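Local coordinates for putative ATP-grasp superfamily protein (Archaeoglobus fulgidus, PDB 3DF7), which is of unknown function but belongs to the ATP-grasp superfamily and, as in that family, probably binds ATP together with a metal ion, at residues E8-G13 against S19-G24; M27-F32 against P290-G295; S109-L114 against G158-E163. All coordinates share one frame; numbering follows the deposited sequence.

Contact 1. Residues E8-G13 against S19-G24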
# COMPACT_ATOMS: atom_id res chain seq x y z
N GLU A 8 3.33 4.79 -11.00
CA GLU A 8 3.76 4.77 -9.59
C GLU A 8 4.61 6.03 -9.43
O GLU A 8 5.50 6.29 -10.25
CB GLU A 8 4.56 3.51 -9.27
CG GLU A 8 4.88 3.35 -7.79
CD GLU A 8 6.06 4.20 -7.36
OE1 GLU A 8 7.07 4.20 -8.10
OE2 GLU A 8 5.99 4.86 -6.30
N PHE A 9 4.34 6.80 -8.39
CA PHE A 9 5.02 8.08 -8.17
C PHE A 9 6.55 8.11 -8.17
O PHE A 9 7.14 8.94 -8.87
CB PHE A 9 4.51 8.74 -6.89
CG PHE A 9 4.82 10.20 -6.80
CD1 PHE A 9 4.25 11.11 -7.70
CD2 PHE A 9 5.70 10.68 -5.84
CE1 PHE A 9 4.54 12.47 -7.64
CE2 PHE A 9 6.00 12.04 -5.76
CZ PHE A 9 5.42 12.94 -6.66
N ALA A 10 7.20 7.25 -7.40
CA ALA A 10 8.66 7.25 -7.37
C ALA A 10 9.30 6.87 -8.70
O ALA A 10 10.33 7.43 -9.08
CB ALA A 10 9.17 6.32 -6.27
N THR A 11 8.68 5.93 -9.40
CA THR A 11 9.20 5.44 -10.67
C THR A 11 8.87 6.31 -11.88
O THR A 11 9.66 6.40 -12.83
CB THR A 11 8.67 4.01 -10.94
OG1 THR A 11 8.94 3.18 -9.80
CG2 THR A 11 9.34 3.40 -12.18
N CYS A 12 7.73 6.99 -11.84
CA CYS A 12 7.27 7.79 -12.96
C CYS A 12 7.01 9.28 -12.70
O CYS A 12 6.82 10.05 -13.64
CB CYS A 12 5.97 7.18 -13.50
SG CYS A 12 5.90 5.37 -13.45
N GLY A 13 6.99 9.68 -11.43
CA GLY A 13 6.69 11.06 -11.12
C GLY A 13 7.87 11.93 -10.74
O GLY A 13 8.82 12.09 -11.51
N SER A 19 15.22 5.92 -0.06
CA SER A 19 14.66 4.99 0.91
C SER A 19 13.22 4.62 0.57
O SER A 19 12.84 3.45 0.61
CB SER A 19 14.70 5.59 2.32
OG SER A 19 14.04 4.75 3.25
N THR A 20 12.41 5.63 0.26
CA THR A 20 11.01 5.42 -0.09
C THR A 20 10.88 5.02 -1.55
O THR A 20 10.01 4.24 -1.91
CB THR A 20 10.18 6.71 0.14
OG1 THR A 20 10.28 7.11 1.51
CG2 THR A 20 8.71 6.48 -0.21
N ALA A 21 11.76 5.56 -2.38
CA ALA A 21 11.74 5.27 -3.81
C ALA A 21 11.94 3.79 -4.12
O ALA A 21 11.34 3.27 -5.06
CB ALA A 21 12.81 6.09 -4.52
N VAL A 22 12.78 3.11 -3.34
CA VAL A 22 13.03 1.70 -3.60
C VAL A 22 11.75 0.87 -3.46
O VAL A 22 11.56 -0.11 -4.18
CB VAL A 22 14.15 1.15 -2.68
CG1 VAL A 22 13.62 0.90 -1.27
CG2 VAL A 22 14.74 -0.11 -3.30
N GLU A 23 10.88 1.27 -2.53
CA GLU A 23 9.62 0.55 -2.33
C GLU A 23 8.68 0.83 -3.50
O GLU A 23 8.04 -0.09 -4.02
CB GLU A 23 8.95 0.98 -1.02
CG GLU A 23 9.65 0.46 0.23
CD GLU A 23 8.90 0.80 1.50
OE1 GLU A 23 7.71 0.42 1.61
OE2 GLU A 23 9.49 1.44 2.38
N GLY A 24 8.60 2.09 -3.92
CA GLY A 24 7.74 2.43 -5.05
C GLY A 24 8.19 1.71 -6.31
O GLY A 24 7.37 1.18 -7.07

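Contact 2. Residues M27-F32 against P290-G295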
# COMPACT_ATOMS: atom_id res chain seq x y z
N MSE A 27 7.18 -1.89 -6.21
CA MSE A 27 5.76 -2.08 -6.47
C MSE A 27 5.45 -1.90 -7.95
O MSE A 27 4.64 -2.64 -8.51
CB MSE A 27 4.92 -1.10 -5.64
CG MSE A 27 4.78 -1.49 -4.18
SE MSE A 27 3.54 -0.36 -3.20
CE MSE A 27 4.82 0.91 -2.52
N PHE A 28 6.06 -0.91 -8.59
CA PHE A 28 5.81 -0.68 -10.01
C PHE A 28 6.27 -1.89 -10.82
O PHE A 28 5.55 -2.37 -11.71
CB PHE A 28 6.55 0.56 -10.52
CG PHE A 28 6.26 0.89 -11.96
CD1 PHE A 28 5.12 1.59 -12.32
CD2 PHE A 28 7.13 0.46 -12.97
CE1 PHE A 28 4.83 1.87 -13.66
CE2 PHE A 28 6.85 0.73 -14.31
CZ PHE A 28 5.70 1.43 -14.66
N LYS A 29 7.47 -2.38 -10.53
CA LYS A 29 8.01 -3.55 -11.23
C LYS A 29 7.07 -4.73 -11.04
O LYS A 29 6.70 -5.41 -12.01
CB LYS A 29 9.40 -3.89 -10.68
CG LYS A 29 10.08 -5.08 -11.35
CD LYS A 29 11.36 -5.47 -10.62
CE LYS A 29 12.15 -6.53 -11.36
NZ LYS A 29 11.32 -7.71 -11.71
N SER A 30 6.66 -4.96 -9.80
CA SER A 30 5.76 -6.06 -9.48
C SER A 30 4.42 -5.92 -10.19
O SER A 30 3.87 -6.90 -10.70
CB SER A 30 5.55 -6.13 -7.96
OG SER A 30 4.62 -7.15 -7.63
N ALA A 31 3.88 -4.70 -10.22
CA ALA A 31 2.60 -4.44 -10.87
C ALA A 31 2.73 -4.58 -12.39
O ALA A 31 1.84 -5.11 -13.06
CB ALA A 31 2.10 -3.03 -10.52
N PHE A 32 3.85 -4.10 -12.93
CA PHE A 32 4.11 -4.18 -14.36
C PHE A 32 4.15 -5.65 -14.80
O PHE A 32 3.48 -6.05 -15.76
CB PHE A 32 5.44 -3.51 -14.69
CG PHE A 32 5.77 -3.49 -16.15
CD1 PHE A 32 5.27 -2.48 -16.97
CD2 PHE A 32 6.56 -4.48 -16.72
CE1 PHE A 32 5.55 -2.47 -18.34
CE2 PHE A 32 6.84 -4.48 -18.09
CZ PHE A 32 6.34 -3.46 -18.90
N PRO A 290 19.47 -8.05 -4.58
CA PRO A 290 18.20 -7.34 -4.43
C PRO A 290 17.19 -7.62 -5.53
O PRO A 290 17.52 -8.19 -6.57
CB PRO A 290 18.64 -5.89 -4.43
CG PRO A 290 19.71 -5.90 -5.50
CD PRO A 290 20.49 -7.17 -5.18
N TYR A 291 15.96 -7.20 -5.29
CA TYR A 291 14.88 -7.33 -6.25
C TYR A 291 15.00 -6.08 -7.12
O TYR A 291 14.92 -6.15 -8.34
CB TYR A 291 13.53 -7.36 -5.52
CG TYR A 291 12.31 -7.31 -6.41
CD1 TYR A 291 12.10 -8.27 -7.40
CD2 TYR A 291 11.35 -6.30 -6.26
CE1 TYR A 291 10.95 -8.24 -8.21
CE2 TYR A 291 10.21 -6.26 -7.05
CZ TYR A 291 10.01 -7.23 -8.03
OH TYR A 291 8.88 -7.21 -8.80
N VAL A 292 15.20 -4.94 -6.46
CA VAL A 292 15.39 -3.65 -7.14
C VAL A 292 16.27 -2.77 -6.26
O VAL A 292 16.37 -3.00 -5.05
CB VAL A 292 14.05 -2.88 -7.39
CG1 VAL A 292 13.17 -3.67 -8.34
CG2 VAL A 292 13.34 -2.60 -6.07
N SER A 293 16.90 -1.77 -6.87
CA SER A 293 17.77 -0.86 -6.14
C SER A 293 17.52 0.58 -6.57
O SER A 293 17.11 0.84 -7.70
CB SER A 293 19.24 -1.19 -6.40
OG SER A 293 19.54 -2.55 -6.14
N VAL A 294 17.77 1.51 -5.66
CA VAL A 294 17.66 2.94 -5.92
C VAL A 294 18.77 3.57 -5.08
O VAL A 294 18.69 3.59 -3.85
CB VAL A 294 16.30 3.53 -5.49
CG1 VAL A 294 16.31 5.05 -5.66
CG2 VAL A 294 15.18 2.93 -6.33
N GLY A 295 19.80 4.07 -5.74
CA GLY A 295 20.91 4.65 -5.01
C GLY A 295 21.58 3.53 -4.23
O GLY A 295 21.86 2.47 -4.79
O HOH W 1 8.81 -8.90 -10.77
O HOH W 2 6.70 -9.22 -7.69

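Contact 3. Residues S109-L114 against G158-E163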
# COMPACT_ATOMS: atom_id res chain seq x y z
N SER A 109 -6.75 9.05 3.38
CA SER A 109 -5.52 9.84 3.34
C SER A 109 -5.32 10.74 4.56
O SER A 109 -4.20 11.13 4.88
CB SER A 109 -5.49 10.71 2.08
OG SER A 109 -5.39 9.90 0.92
N ASP A 110 -6.43 11.08 5.21
CA ASP A 110 -6.40 11.92 6.40
C ASP A 110 -6.72 11.04 7.60
O ASP A 110 -7.87 10.65 7.79
CB ASP A 110 -7.44 13.04 6.29
CG ASP A 110 -7.33 14.05 7.41
OD1 ASP A 110 -7.01 13.64 8.55
OD2 ASP A 110 -7.57 15.25 7.16
N LYS A 111 -5.71 10.73 8.40
CA LYS A 111 -5.90 9.86 9.56
C LYS A 111 -6.97 10.36 10.53
O LYS A 111 -7.63 9.56 11.19
CB LYS A 111 -4.58 9.67 10.30
CG LYS A 111 -3.50 9.01 9.45
CD LYS A 111 -2.27 8.64 10.27
CE LYS A 111 -1.14 8.14 9.38
NZ LYS A 111 -0.61 9.21 8.49
N TRP A 112 -7.14 11.68 10.63
CA TRP A 112 -8.16 12.20 11.54
C TRP A 112 -9.54 11.89 10.98
O TRP A 112 -10.45 11.50 11.72
CB TRP A 112 -8.01 13.71 11.73
CG TRP A 112 -9.06 14.25 12.67
CD1 TRP A 112 -10.03 15.16 12.38
CD2 TRP A 112 -9.26 13.87 14.04
NE1 TRP A 112 -10.83 15.38 13.48
CE2 TRP A 112 -10.38 14.60 14.51
CE3 TRP A 112 -8.61 12.99 14.91
CZ2 TRP A 112 -10.86 14.47 15.82
CZ3 TRP A 112 -9.09 12.87 16.22
CH2 TRP A 112 -10.20 13.60 16.65
N GLU A 113 -9.71 12.08 9.68
CA GLU A 113 -10.98 11.80 9.04
C GLU A 113 -11.24 10.29 9.08
O GLU A 113 -12.36 9.85 9.31
CB GLU A 113 -10.98 12.30 7.59
CG GLU A 113 -11.11 13.81 7.46
CD GLU A 113 -12.42 14.33 8.03
OE1 GLU A 113 -13.49 13.78 7.68
OE2 GLU A 113 -12.39 15.29 8.84
N LEU A 114 -10.19 9.50 8.88
CA LEU A 114 -10.35 8.05 8.92
C LEU A 114 -10.77 7.60 10.31
O LEU A 114 -11.61 6.72 10.46
CB LEU A 114 -9.05 7.34 8.51
CG LEU A 114 -9.12 5.81 8.49
CD1 LEU A 114 -10.26 5.35 7.59
CD2 LEU A 114 -7.80 5.24 8.02
N GLY A 158 -1.09 19.84 12.21
CA GLY A 158 -1.03 18.93 11.09
C GLY A 158 -0.81 17.48 11.50
O GLY A 158 -0.78 16.60 10.65
N HIS A 159 -0.66 17.24 12.80
CA HIS A 159 -0.45 15.89 13.31
C HIS A 159 -1.62 15.44 14.18
O HIS A 159 -2.47 16.24 14.58
CB HIS A 159 0.81 15.81 14.19
CG HIS A 159 2.10 15.77 13.43
ND1 HIS A 159 2.53 16.82 12.64
CD2 HIS A 159 3.07 14.83 13.37
CE1 HIS A 159 3.71 16.52 12.13
NE2 HIS A 159 4.06 15.32 12.55
N ILE A 160 -1.67 14.14 14.46
CA ILE A 160 -2.69 13.61 15.34
C ILE A 160 -1.94 12.88 16.44
O ILE A 160 -0.76 12.54 16.28
CB ILE A 160 -3.63 12.58 14.66
CG1 ILE A 160 -2.82 11.38 14.15
CG2 ILE A 160 -4.41 13.24 13.54
CD1 ILE A 160 -3.66 10.16 13.84
N ALA A 161 -2.60 12.69 17.57
CA ALA A 161 -2.03 11.95 18.68
C ALA A 161 -2.76 10.62 18.61
O ALA A 161 -3.97 10.60 18.38
CB ALA A 161 -2.33 12.66 20.00
N GLN A 162 -2.04 9.52 18.78
CA GLN A 162 -2.70 8.23 18.72
C GLN A 162 -2.11 7.23 19.70
O GLN A 162 -0.90 7.02 19.75
CB GLN A 162 -2.65 7.65 17.31
CG GLN A 162 -3.46 6.36 17.16
CD GLN A 162 -3.63 5.93 15.72
OE1 GLN A 162 -2.68 5.46 15.08
NE2 GLN A 162 -4.83 6.11 15.19
N GLU A 163 -3.00 6.62 20.47
CA GLU A 163 -2.63 5.61 21.45
C GLU A 163 -1.71 4.57 20.84
O GLU A 163 -1.96 4.07 19.74
CB GLU A 163 -3.91 4.95 21.99
CG GLU A 163 -3.70 3.60 22.67
CD GLU A 163 -4.99 2.98 23.16
OE1 GLU A 163 -6.04 3.19 22.51
OE2 GLU A 163 -4.97 2.26 24.18
O HOH W 3 -6.33 7.14 12.28

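Contact 1. Residues E8-G13 against S19-G24
One face of the Glu8 carboxylate lies against the backbone of Gly24, and the opposite face turns to the helix that Glu8 itself caps. On the first side, OE2 comes to 3.2 Å from Gly24 CA and CD to 3.3 Å from Gly24 O, so the glycine peptide covers the flat group. With no side chain, Gly24 allows this close approach. On the other side stands an N-cap: Glu8 closes strand 3-8, and its carboxylate takes the amides of Ala10 and Thr11 in the short helix 9-12. Ala10 N donates to OE2 over 2.9 Å from above the plane, 43° out of it. Thr11 N reaches OE1 at 2.7 Å on the syn side, 31° out of the plane. At the edge, Thr11 OG1 gives OE1 a second bond of 2.7 Å, met nearly along the C-O axis. Three donors thus fix the rotation of the carboxylate. The chain gets there by bending at chi2 (-80°), which folds it back over the start of its own helix, with its other face against Gly24.

Geometrically the contact belongs to a beta-alpha-beta crossover, since helix 18-35 links the adjacent parallel strands 3-8 and 40-42. No hydrogen bond crosses between the segments: Glu8 OE1 and Gly24 O are 3.2 Å apart, but both are acceptors. Every touching residue is buried. A bound acetate ion, probably from the crystallisation liquor, lies beside the Glu8 side chain. The apolar half of the contact is made of alanines, small enough to bring the CA atoms of Ala10 and Ala21 to 5.1 Å. There the methyl Ala10 CB rests 3.7 Å from Ala21 CA.

Contact 2. Residues M27-F32 against P290-G295
Lys29 and Val292 mark the closest passage of the two backbones, their CA atoms 8.4 Å apart, where helix 18-35 passes strand 292-294. That separation is bridged mainly by side chains. Tyr291 has nearly helical backbone angles (phi -86°, psi -45°), after which Val292 returns to an extended conformation. The kink sends the side chains of Tyr291 and Val292 both toward the helix.

Lys29 and Tyr291 enter from opposite directions. The lysine starts with CG anti to the backbone N and stays extended to CE, so its methylenes pass over the phenol. Its CD stands 3.8 Å from the centroid of the Tyr291 ring and 29° off the normal, a CH-pi contact over one face. The same carbon touches the valine: Lys29 CD to Val292 CG1 is 3.4 Å, a closer approach than carbons normally make, the two side chains lying alongside with opposite headings.

Tyr291 and Val292 both face Leu299 of strand 297-303, a classic beta bulge. Strand 292-294 is outermost in the large antiparallel sheet, and helix 18-35, which also covers strand 3-8 of the parallel sheet, packs on it here; Val292 extends the packing to Ala26.

The phenol oxygen meets water. One water accepts from Lys29 NZ at 2.9 Å and lies in the ring plane, 2.6 Å from Tyr291 OH; the bend at the end of the lysine chain brings NZ to it, and NZ also forms a salt bridge to Asp33. A second water joins Ser30 OG, at 2.9 Å, to Tyr291 OH, at 3.2 Å. Ser30 N is 3.3 Å from Tyr291 OH, but the angle is too poor for a hydrogen bond.

Contact 3. Residues S109-L114 against G158-E163
Within the ATP-grasp domain, the first turn of helix 111-118 packs on strand 159-163, the middle strand of a small three-stranded antiparallel sheet. Ile160 carries the contact, with its CA 6.8 Å from Trp112 CA. With CG1 between the backbone N and the carbonyl carbon (chi1 60°), CD1 points to Lys111 while CG2 is directed to Trp112. CD1 lies 3.7 Å from Lys111 CB, and the two side chains cross at about a right angle; CG2 lies 4.1 Å from Trp112 CB, with the indole met obliquely. Lys111 then turns its polar end elsewhere, NZ donating to the carbonyls of Pro140 and Ala143.

Asp110 is the N-cap. Its OD1 accepts from Trp112 N at 2.9 Å, with the N-H bent to 133°, and weakly from Glu113 N. OD2 forms a salt bridge to Arg141, which ties the helix start to the region after strand 136-140. No direct hydrogen bond joins the segments, but one water does: it donates to Lys111 O at 3.0 Å and accepts weakly from Gln162 NE2 at 3.4 Å.

Contacts 1 and 2 both use helix 18-35, with centres 9 Å apart, and they touch: Phe28 packs on Glu8, Thr11 and Cys12, and Val292 CG2 reaches Val22 O. Contact 1 is wholly buried and relies on glycine and alanine closeness around a carboxylate bonded to three donors of its own segment. Contact 2 is only partly buried, and its longer side chains end in ordered water. Contact 3 lies about 24 Å from the first and 30 Å from the second between centres, across the chain's centre from contact 2. It is mostly buried and shares an acidic N-cap with contact 1, here on aspartate, but it centres on a branched aliphatic side chain.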